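Local structure of GH127 beta-L-arabinofuranoside (Geobacillus stearothermophilus, 4QK0) at residues I185-L199 and S214-F228. The protein hydrolyses beta-L-arabinofuranosides as a family 127 glycoside hydrolase, probably releasing L-arabinose from the ends of its substrates. Residues are numbered along the deposited sequence; the frame is centred on the assembly and turned at random.
Sequences IPGYDGHQEIELALL and SQYFIDQRGQQPYYF
Y188 packs against R221, Y227 and F228 in the helical GH127 catalytic domain, whose family belongs to the six-hairpin clan. Helices 194-205 and 208-220 form a helical hairpin, with segments 194-199 and 214-220 nearly antiparallel. The loop before helix 194-205 packs on the C-terminal end of helix 208-220. Y188 leaves the backbone with CG between N and the carbonyl carbon (chi1 40°), which brings its ring to R221, whose side chain crosses it obliquely. R221 CA sits over one face of that ring. The other aromatics make T-shaped pairs: Y227 turns its edge to the Y188 face, and Y188 turns its own edge to the F228 face, with planes 69° apart. G187 CA lies over the centre of the Y227 ring, 3.5 Å from the centroid. The Y188 hydroxyl accepts from G222 N (3.2 Å) and also meets two waters.

R221 is extended from CG to NE. Its NH1 and NH2 both reach D189 O end-on, at 3.0 and 2.9 Å, with the oxygen close to the guanidinium plane. The Q192 amide stacks on one guanidinium face, planes 13° apart, while Q192 NE2 hydrogen-bonds to Q251 OE1. E195 OE2 stands well out of that guanidinium plane, 4.0 Å from R221 NH1 and too far for a salt bridge; a water links it to R221 NH1 and F217 O. The attraction may still steady the guanidinium.

F217 puts one ring face under I194 CG2. Nearby, Y216 OH donates to a lone pair of G187 O (2.9 Å). At the far end, S214 OG donates to E195 O at 2.8 Å, from above the carbonyl plane.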
ATOM      1  N   ILE A 185     -21.407 -19.651  30.130  1.00 29.70           N
ATOM      2  CA  ILE A 185     -20.448 -18.633  29.675  1.00 29.23           C
ATOM      3  C   ILE A 185     -21.197 -17.657  28.745  1.00 25.14           C
ATOM      4  O   ILE A 185     -21.768 -18.092  27.727  1.00 24.10           O
ATOM      5  CB  ILE A 185     -19.276 -19.298  28.912  1.00 29.14           C
ATOM      6  CG1 ILE A 185     -18.536 -20.296  29.820  1.00 32.22           C
ATOM      7  CG2 ILE A 185     -18.294 -18.242  28.450  1.00 28.40           C
ATOM      8  CD1 ILE A 185     -17.504 -21.140  29.092  1.00 31.49           C
ATOM      9  N   PRO A 186     -21.135 -16.346  29.017  1.00 24.60           N
ATOM     10  CA  PRO A 186     -21.820 -15.369  28.172  1.00 26.68           C
ATOM     11  C   PRO A 186     -20.958 -14.987  26.958  1.00 30.79           C
ATOM     12  O   PRO A 186     -20.699 -13.806  26.686  1.00 30.56           O
ATOM     13  CB  PRO A 186     -22.033 -14.187  29.126  1.00 27.88           C
ATOM     14  CG  PRO A 186     -20.834 -14.224  29.988  1.00 27.49           C
ATOM     15  CD  PRO A 186     -20.468 -15.698  30.151  1.00 25.71           C
ATOM     16  N   GLY A 187     -20.559 -16.020  26.222  1.00 29.93           N
ATOM     17  CA  GLY A 187     -19.546 -15.910  25.215  1.00 30.06           C
ATOM     18  C   GLY A 187     -20.046 -16.186  23.829  1.00 25.05           C
ATOM     19  O   GLY A 187     -21.227 -16.464  23.602  1.00 27.07           O
ATOM     20  N   TYR A 188     -19.088 -16.196  22.926  1.00 22.65           N
ATOM     21  CA  TYR A 188     -19.307 -16.384  21.487  1.00 22.65           C
ATOM     22  C   TYR A 188     -17.911 -16.473  20.795  1.00 21.83           C
ATOM     23  O   TYR A 188     -16.929 -16.141  21.424  1.00 23.05           O
ATOM     24  CB  TYR A 188     -20.135 -15.213  20.939  1.00 24.48           C
ATOM     25  CG  TYR A 188     -19.791 -13.860  21.473  1.00 26.53           C
ATOM     26  CD1 TYR A 188     -18.685 -13.152  20.984  1.00 28.83           C
ATOM     27  CD2 TYR A 188     -20.555 -13.256  22.487  1.00 28.70           C
ATOM     28  CE1 TYR A 188     -18.351 -11.906  21.483  1.00 27.14           C
ATOM     29  CE2 TYR A 188     -20.213 -12.005  22.987  1.00 26.04           C
ATOM     30  CZ  TYR A 188     -19.118 -11.331  22.475  1.00 28.20           C
ATOM     31  OH  TYR A 188     -18.800 -10.060  22.933  1.00 26.04           O
ATOM     32  N   ASP A 189     -17.825 -16.909  19.537  1.00 21.92           N
ATOM     33  CA  ASP A 189     -16.527 -17.196  18.887  1.00 22.19           C
ATOM     34  C   ASP A 189     -16.017 -15.940  18.194  1.00 23.62           C
ATOM     35  O   ASP A 189     -16.789 -15.113  17.677  1.00 21.91           O
ATOM     36  CB  ASP A 189     -16.638 -18.347  17.879  1.00 24.55           C
ATOM     37  CG  ASP A 189     -15.257 -18.999  17.513  1.00 25.35           C
ATOM     38  OD1 ASP A 189     -14.359 -18.308  16.986  1.00 26.78           O
ATOM     39  OD2 ASP A 189     -15.123 -20.216  17.700  1.00 23.64           O
ATOM     40  N   GLY A 190     -14.695 -15.787  18.246  1.00 25.35           N
ATOM     41  CA  GLY A 190     -13.982 -14.727  17.541  1.00 24.12           C
ATOM     42  C   GLY A 190     -14.157 -14.832  16.064  1.00 20.56           C
ATOM     43  O   GLY A 190     -14.061 -13.842  15.338  1.00 21.89           O
ATOM     44  N   HIS A 191     -14.507 -16.024  15.605  1.00 19.94           N
ATOM     45  CA  HIS A 191     -14.859 -16.189  14.222  1.00 19.15           C
ATOM     46  C   HIS A 191     -16.257 -16.757  14.081  1.00 22.35           C
ATOM     47  O   HIS A 191     -16.476 -17.955  14.270  1.00 21.84           O
ATOM     48  CB  HIS A 191     -13.859 -17.097  13.508  1.00 19.22           C
ATOM     49  CG  HIS A 191     -13.873 -16.960  12.026  1.00 20.59           C
ATOM     50  ND1 HIS A 191     -15.035 -16.899  11.290  1.00 20.81           N
ATOM     51  CD2 HIS A 191     -12.852 -16.878  11.125  1.00 21.17           C
ATOM     52  CE1 HIS A 191     -14.738 -16.787  10.002  1.00 21.08           C
ATOM     53  NE2 HIS A 191     -13.420 -16.751   9.883  1.00 20.94           N
ATOM     54  N   GLN A 192     -17.168 -15.894  13.622  1.00 21.39           N
ATOM     55  CA  GLN A 192     -18.507 -16.250  13.397  1.00 22.00           C
ATOM     56  C   GLN A 192     -18.603 -17.361  12.385  1.00 21.49           C
ATOM     57  O   GLN A 192     -17.766 -17.483  11.481  1.00 23.99           O
ATOM     58  CB  GLN A 192     -19.326 -15.037  12.960  1.00 22.00           C
ATOM     59  CG  GLN A 192     -19.219 -13.851  13.880  1.00 22.31           C
ATOM     60  CD  GLN A 192     -18.087 -12.881  13.517  1.00 24.32           C
ATOM     61  OE1 GLN A 192     -16.961 -13.297  13.289  1.00 23.37           O
ATOM     62  NE2 GLN A 192     -18.400 -11.579  13.445  1.00 25.55           N
ATOM     63  N   GLU A 193     -19.622 -18.197  12.573  1.00 19.86           N
ATOM     64  CA  GLU A 193     -19.895 -19.377  11.761  1.00 21.04           C
ATOM     65  C   GLU A 193     -20.943 -20.257  12.476  1.00 20.81           C
ATOM     66  O   GLU A 193     -21.814 -20.799  11.824  1.00 21.40           O
ATOM     67  CB  GLU A 193     -18.627 -20.224  11.447  1.00 20.73           C
ATOM     68  CG  GLU A 193     -18.851 -21.687  11.114  1.00 21.46           C
ATOM     69  CD  GLU A 193     -19.537 -21.917   9.782  1.00 24.36           C
ATOM     70  OE1 GLU A 193     -19.650 -20.984   8.965  1.00 22.84           O
ATOM     71  OE2 GLU A 193     -19.956 -23.066   9.527  1.00 28.66           O
ATOM     72  N   ILE A 194     -20.806 -20.433  13.767  1.00 22.65           N
ATOM     73  CA  ILE A 194     -21.729 -21.307  14.528  1.00 26.24           C
ATOM     74  C   ILE A 194     -23.169 -20.806  14.390  1.00 26.60           C
ATOM     75  O   ILE A 194     -24.108 -21.610  14.279  1.00 28.40           O
ATOM     76  CB  ILE A 194     -21.322 -21.417  16.011  1.00 27.73           C
ATOM     77  CG1 ILE A 194     -22.119 -22.510  16.744  1.00 28.19           C
ATOM     78  CG2 ILE A 194     -21.517 -20.117  16.753  1.00 28.98           C
ATOM     79  CD1 ILE A 194     -21.905 -23.886  16.213  1.00 27.09           C
ATOM     80  N   GLU A 195     -23.323 -19.492  14.244  1.00 26.18           N
ATOM     81  CA  GLU A 195     -24.651 -18.900  14.173  1.00 24.80           C
ATOM     82  C   GLU A 195     -25.386 -19.324  12.895  1.00 25.31           C
ATOM     83  O   GLU A 195     -26.529 -19.836  12.971  1.00 22.93           O
ATOM     84  CB  GLU A 195     -24.590 -17.407  14.321  1.00 24.72           C
ATOM     85  CG  GLU A 195     -23.835 -16.968  15.547  1.00 25.79           C
ATOM     86  CD  GLU A 195     -22.320 -16.736  15.317  1.00 26.23           C
ATOM     87  OE1 GLU A 195     -21.800 -17.166  14.257  1.00 21.15           O
ATOM     88  OE2 GLU A 195     -21.690 -16.086  16.200  1.00 24.60           O
ATOM     89  N   LEU A 196     -24.739 -19.225  11.738  1.00 23.85           N
ATOM     90  CA  LEU A 196     -25.406 -19.692  10.515  1.00 25.92           C
ATOM     91  C   LEU A 196     -25.558 -21.231  10.462  1.00 25.64           C
ATOM     92  O   LEU A 196     -26.496 -21.761   9.879  1.00 27.43           O
ATOM     93  CB  LEU A 196     -24.711 -19.142   9.257  1.00 27.91           C
ATOM     94  CG  LEU A 196     -23.294 -19.648   8.901  1.00 27.79           C
ATOM     95  CD1 LEU A 196     -23.361 -20.913   8.096  1.00 28.45           C
ATOM     96  CD2 LEU A 196     -22.504 -18.619   8.090  1.00 27.83           C
ATOM     97  N   ALA A 197     -24.609 -21.945  11.063  1.00 25.34           N
ATOM     98  CA  ALA A 197     -24.660 -23.370  11.055  1.00 26.05           C
ATOM     99  C   ALA A 197     -25.850 -23.885  11.878  1.00 24.55           C
ATOM    100  O   ALA A 197     -26.573 -24.755  11.461  1.00 26.33           O
ATOM    101  CB  ALA A 197     -23.361 -23.937  11.629  1.00 26.63           C
ATOM    102  N   LEU A 198     -26.023 -23.323  13.045  1.00 25.63           N
ATOM    103  CA  LEU A 198     -27.179 -23.629  13.891  1.00 27.10           C
ATOM    104  C   LEU A 198     -28.513 -23.402  13.204  1.00 26.90           C
ATOM    105  O   LEU A 198     -29.423 -24.189  13.397  1.00 30.19           O
ATOM    106  CB  LEU A 198     -27.125 -22.834  15.202  1.00 27.11           C
ATOM    107  CG  LEU A 198     -26.090 -23.338  16.181  1.00 27.88           C
ATOM    108  CD1 LEU A 198     -25.917 -22.406  17.370  1.00 28.77           C
ATOM    109  CD2 LEU A 198     -26.434 -24.746  16.674  1.00 29.68           C
ATOM    110  N   LEU A 199     -28.639 -22.395  12.360  1.00 26.76           N
ATOM    111  CA  LEU A 199     -29.876 -22.243  11.579  1.00 30.52           C
ATOM    112  C   LEU A 199     -30.102 -23.427  10.683  1.00 30.20           C
ATOM    113  O   LEU A 199     -31.218 -23.853  10.485  1.00 28.61           O
ATOM    114  CB  LEU A 199     -29.885 -20.985  10.698  1.00 33.34           C
ATOM    115  CG  LEU A 199     -29.720 -19.645  11.373  1.00 40.43           C
ATOM    116  CD1 LEU A 199     -29.899 -18.494  10.375  1.00 45.74           C
ATOM    117  CD2 LEU A 199     -30.754 -19.513  12.478  1.00 45.81           C
ATOM    118  N   SER A 214     -28.535 -19.877  18.246  1.00 22.52           N
ATOM    119  CA  SER A 214     -28.098 -18.959  17.184  1.00 25.26           C
ATOM    120  C   SER A 214     -28.445 -17.534  17.530  1.00 28.44           C
ATOM    121  O   SER A 214     -27.573 -16.656  17.578  1.00 30.52           O
ATOM    122  CB  SER A 214     -28.732 -19.342  15.845  1.00 24.96           C
ATOM    123  OG  SER A 214     -28.284 -18.503  14.778  1.00 27.63           O
ATOM    124  N   GLN A 215     -29.708 -17.296  17.885  1.00 30.42           N
ATOM    125  CA  GLN A 215     -30.138 -15.954  18.329  1.00 30.51           C
ATOM    126  C   GLN A 215     -29.369 -15.447  19.521  1.00 27.47           C
ATOM    127  O   GLN A 215     -29.014 -14.249  19.584  1.00 26.77           O
ATOM    128  CB  GLN A 215     -31.648 -15.937  18.669  1.00 39.72           C
ATOM    129  CG  GLN A 215     -32.210 -14.527  18.856  1.00 45.46           C
ATOM    130  CD  GLN A 215     -32.335 -13.790  17.522  1.00 57.04           C
ATOM    131  OE1 GLN A 215     -33.026 -14.268  16.620  1.00 66.63           O
ATOM    132  NE2 GLN A 215     -31.657 -12.637  17.372  1.00 63.88           N
ATOM    133  N   TYR A 216     -29.116 -16.328  20.493  1.00 24.15           N
ATOM    134  CA  TYR A 216     -28.362 -15.925  21.654  1.00 26.47           C
ATOM    135  C   TYR A 216     -26.954 -15.411  21.233  1.00 27.50           C
ATOM    136  O   TYR A 216     -26.479 -14.393  21.709  1.00 26.82           O
ATOM    137  CB  TYR A 216     -28.194 -17.063  22.720  1.00 28.01           C
ATOM    138  CG  TYR A 216     -26.957 -16.798  23.520  1.00 27.89           C
ATOM    139  CD1 TYR A 216     -26.931 -15.830  24.495  1.00 27.95           C
ATOM    140  CD2 TYR A 216     -25.752 -17.420  23.188  1.00 27.63           C
ATOM    141  CE1 TYR A 216     -25.751 -15.547  25.175  1.00 29.48           C
ATOM    142  CE2 TYR A 216     -24.587 -17.149  23.866  1.00 24.51           C
ATOM    143  CZ  TYR A 216     -24.573 -16.215  24.815  1.00 26.24           C
ATOM    144  OH  TYR A 216     -23.369 -15.937  25.450  1.00 32.48           O
ATOM    145  N   PHE A 217     -26.265 -16.167  20.390  1.00 26.52           N
ATOM    146  CA  PHE A 217     -24.867 -15.794  20.021  1.00 25.57           C
ATOM    147  C   PHE A 217     -24.803 -14.417  19.313  1.00 23.46           C
ATOM    148  O   PHE A 217     -23.964 -13.600  19.595  1.00 20.08           O
ATOM    149  CB  PHE A 217     -24.281 -16.874  19.108  1.00 23.82           C
ATOM    150  CG  PHE A 217     -23.738 -18.094  19.847  1.00 22.44           C
ATOM    151  CD1 PHE A 217     -22.815 -17.968  20.845  1.00 22.16           C
ATOM    152  CD2 PHE A 217     -24.153 -19.344  19.507  1.00 22.04           C
ATOM    153  CE1 PHE A 217     -22.285 -19.081  21.484  1.00 23.09           C
ATOM    154  CE2 PHE A 217     -23.624 -20.462  20.115  1.00 20.91           C
ATOM    155  CZ  PHE A 217     -22.690 -20.340  21.121  1.00 20.14           C
ATOM    156  N   ILE A 218     -25.748 -14.197  18.424  1.00 25.88           N
ATOM    157  CA  ILE A 218     -25.896 -12.930  17.740  1.00 28.68           C
ATOM    158  C   ILE A 218     -26.278 -11.780  18.680  1.00 30.62           C
ATOM    159  O   ILE A 218     -25.672 -10.709  18.605  1.00 32.14           O
ATOM    160  CB  ILE A 218     -26.912 -13.072  16.581  1.00 30.34           C
ATOM    161  CG1 ILE A 218     -26.354 -13.983  15.480  1.00 28.18           C
ATOM    162  CG2 ILE A 218     -27.313 -11.732  16.013  1.00 31.67           C
ATOM    163  CD1 ILE A 218     -25.087 -13.488  14.818  1.00 30.04           C
ATOM    164  N   ASP A 219     -27.241 -11.993  19.575  1.00 29.22           N
ATOM    165  CA  ASP A 219     -27.659 -10.903  20.479  1.00 30.99           C
ATOM    166  C   ASP A 219     -26.637 -10.594  21.521  1.00 26.27           C
ATOM    167  O   ASP A 219     -26.588  -9.473  21.990  1.00 23.91           O
ATOM    168  CB  ASP A 219     -29.026 -11.172  21.174  1.00 34.19           C
ATOM    169  CG  ASP A 219     -30.161 -11.229  20.193  1.00 35.41           C
ATOM    170  OD1 ASP A 219     -30.073 -10.592  19.093  1.00 37.59           O
ATOM    171  OD2 ASP A 219     -31.165 -11.909  20.522  1.00 43.44           O
ATOM    172  N   GLN A 220     -25.791 -11.550  21.855  1.00 24.12           N
ATOM    173  CA  GLN A 220     -24.813 -11.314  22.913  1.00 24.85           C
ATOM    174  C   GLN A 220     -23.532 -10.593  22.446  1.00 24.58           C
ATOM    175  O   GLN A 220     -22.853  -9.939  23.232  1.00 24.80           O
ATOM    176  CB  GLN A 220     -24.387 -12.626  23.517  1.00 24.94           C
ATOM    177  CG  GLN A 220     -23.667 -12.451  24.831  1.00 25.88           C
ATOM    178  CD  GLN A 220     -24.551 -11.848  25.928  1.00 27.52           C
ATOM    179  OE1 GLN A 220     -25.760 -11.983  25.922  1.00 30.77           O
ATOM    180  NE2 GLN A 220     -23.924 -11.199  26.877  1.00 25.80           N
ATOM    181  N   ARG A 221     -23.226 -10.724  21.160  1.00 27.43           N
ATOM    182  CA  ARG A 221     -22.016 -10.148  20.578  1.00 25.42           C
ATOM    183  C   ARG A 221     -21.973  -8.660  20.757  1.00 26.12           C
ATOM    184  O   ARG A 221     -22.930  -7.935  20.435  1.00 26.36           O
ATOM    185  CB  ARG A 221     -21.901 -10.490  19.101  1.00 26.18           C
ATOM    186  CG  ARG A 221     -20.489 -10.513  18.608  1.00 26.93           C
ATOM    187  CD  ARG A 221     -20.417 -10.789  17.117  1.00 27.70           C
ATOM    188  NE  ARG A 221     -19.029 -11.092  16.749  1.00 24.44           N
ATOM    189  CZ  ARG A 221     -18.429 -12.270  16.942  1.00 26.80           C
ATOM    190  NH1 ARG A 221     -19.095 -13.271  17.515  1.00 26.80           N
ATOM    191  NH2 ARG A 221     -17.160 -12.453  16.570  1.00 23.98           N
ATOM    192  N   GLY A 222     -20.842  -8.200  21.268  1.00 28.71           N
ATOM    193  CA  GLY A 222     -20.610  -6.768  21.396  1.00 33.05           C
ATOM    194  C   GLY A 222     -21.203  -6.140  22.639  1.00 33.21           C
ATOM    195  O   GLY A 222     -21.019  -4.961  22.863  1.00 32.83           O
ATOM    196  N   GLN A 223     -21.859  -6.943  23.475  1.00 36.46           N
ATOM    197  CA  GLN A 223     -22.377  -6.432  24.735  1.00 37.59           C
ATOM    198  C   GLN A 223     -21.244  -6.146  25.719  1.00 36.86           C
ATOM    199  O   GLN A 223     -20.243  -6.855  25.770  1.00 34.92           O
ATOM    200  CB  GLN A 223     -23.370  -7.411  25.398  1.00 39.64           C
ATOM    201  CG  GLN A 223     -24.629  -7.719  24.612  1.00 42.43           C
ATOM    202  CD  GLN A 223     -25.517  -6.519  24.218  1.00 49.53           C
ATOM    203  OE1 GLN A 223     -26.280  -6.593  23.231  1.00 45.34           O
ATOM    204  NE2 GLN A 223     -25.465  -5.432  24.990  1.00 57.52           N
ATOM    205  N   GLN A 224     -21.438  -5.111  26.521  1.00 38.81           N
ATOM    206  CA  GLN A 224     -20.526  -4.765  27.602  1.00 43.16           C
ATOM    207  C   GLN A 224     -21.033  -5.439  28.866  1.00 38.30           C
ATOM    208  O   GLN A 224     -22.223  -5.601  29.028  1.00 38.68           O
ATOM    209  CB  GLN A 224     -20.492  -3.251  27.818  1.00 46.48           C
ATOM    210  CG  GLN A 224     -20.127  -2.439  26.585  1.00 49.24           C
ATOM    211  CD  GLN A 224     -18.638  -2.226  26.407  1.00 56.62           C
ATOM    212  OE1 GLN A 224     -17.819  -2.656  27.212  1.00 66.31           O
ATOM    213  NE2 GLN A 224     -18.279  -1.539  25.334  1.00 59.47           N
ATOM    214  N   PRO A 225     -20.134  -5.803  29.789  1.00 43.49           N
ATOM    215  CA  PRO A 225     -18.659  -5.731  29.666  1.00 40.15           C
ATOM    216  C   PRO A 225     -18.243  -6.793  28.651  1.00 36.06           C
ATOM    217  O   PRO A 225     -18.893  -7.840  28.540  1.00 40.44           O
ATOM    218  CB  PRO A 225     -18.176  -6.058  31.077  1.00 40.61           C
ATOM    219  CG  PRO A 225     -19.263  -6.924  31.649  1.00 40.26           C
ATOM    220  CD  PRO A 225     -20.554  -6.501  31.021  1.00 42.00           C
ATOM    221  N   TYR A 226     -17.216  -6.510  27.872  1.00 36.47           N
ATOM    222  CA  TYR A 226     -16.832  -7.377  26.742  1.00 32.47           C
ATOM    223  C   TYR A 226     -16.444  -8.766  27.186  1.00 27.89           C
ATOM    224  O   TYR A 226     -15.529  -8.942  27.981  1.00 29.08           O
ATOM    225  CB  TYR A 226     -15.650  -6.749  26.009  1.00 36.88           C
ATOM    226  CG  TYR A 226     -15.946  -5.539  25.126  1.00 36.68           C
ATOM    227  CD1 TYR A 226     -16.973  -5.556  24.215  1.00 34.89           C
ATOM    228  CD2 TYR A 226     -15.131  -4.416  25.173  1.00 40.16           C
ATOM    229  CE1 TYR A 226     -17.197  -4.490  23.378  1.00 41.86           C
ATOM    230  CE2 TYR A 226     -15.345  -3.339  24.338  1.00 38.28           C
ATOM    231  CZ  TYR A 226     -16.379  -3.379  23.445  1.00 41.20           C
ATOM    232  OH  TYR A 226     -16.660  -2.294  22.610  1.00 38.84           O
ATOM    233  N   TYR A 227     -17.131  -9.769  26.683  1.00 28.44           N
ATOM    234  CA  TYR A 227     -16.728 -11.145  26.944  1.00 27.78           C
ATOM    235  C   TYR A 227     -15.244 -11.377  26.649  1.00 27.07           C
ATOM    236  O   TYR A 227     -14.550 -12.050  27.423  1.00 28.78           O
ATOM    237  CB  TYR A 227     -17.579 -12.138  26.156  1.00 26.74           C
ATOM    238  CG  TYR A 227     -17.033 -13.524  26.275  1.00 30.48           C
ATOM    239  CD1 TYR A 227     -16.976 -14.168  27.512  1.00 33.11           C
ATOM    240  CD2 TYR A 227     -16.527 -14.181  25.187  1.00 30.79           C
ATOM    241  CE1 TYR A 227     -16.416 -15.424  27.640  1.00 31.16           C
ATOM    242  CE2 TYR A 227     -15.986 -15.434  25.306  1.00 33.61           C
ATOM    243  CZ  TYR A 227     -15.923 -16.052  26.524  1.00 33.17           C
ATOM    244  OH  TYR A 227     -15.398 -17.306  26.596  1.00 32.18           O
ATOM    245  N   PHE A 228     -14.737 -10.845  25.540  1.00 27.52           N
ATOM    246  CA  PHE A 228     -13.340 -11.143  25.196  1.00 28.61           C
ATOM    247  C   PHE A 228     -12.389 -10.547  26.189  1.00 27.38           C
ATOM    248  O   PHE A 228     -11.295 -11.066  26.386  1.00 28.73           O
ATOM    249  CB  PHE A 228     -12.984 -10.677  23.757  1.00 25.23           C
ATOM    250  CG  PHE A 228     -13.695 -11.422  22.670  1.00 24.49           C
ATOM    251  CD1 PHE A 228     -14.030 -12.789  22.800  1.00 23.75           C
ATOM    252  CD2 PHE A 228     -14.013 -10.792  21.501  1.00 23.82           C
ATOM    253  CE1 PHE A 228     -14.661 -13.493  21.798  1.00 20.09           C
ATOM    254  CE2 PHE A 228     -14.653 -11.495  20.479  1.00 24.06           C
ATOM    255  CZ  PHE A 228     -14.979 -12.836  20.633  1.00 23.71           C
TER
HETATM  256  O   HOH W   1     -21.159 -11.215  26.810  1.00 23.97           O
HETATM  257  O   HOH W   2     -16.114  -9.456  23.689  1.00 30.19           O
HETATM  258  O   HOH W   3     -19.695  -9.355  25.152  1.00 30.74           O
HETATM  259  O   HOH W   4     -21.806 -13.946  17.699  1.00 20.69           O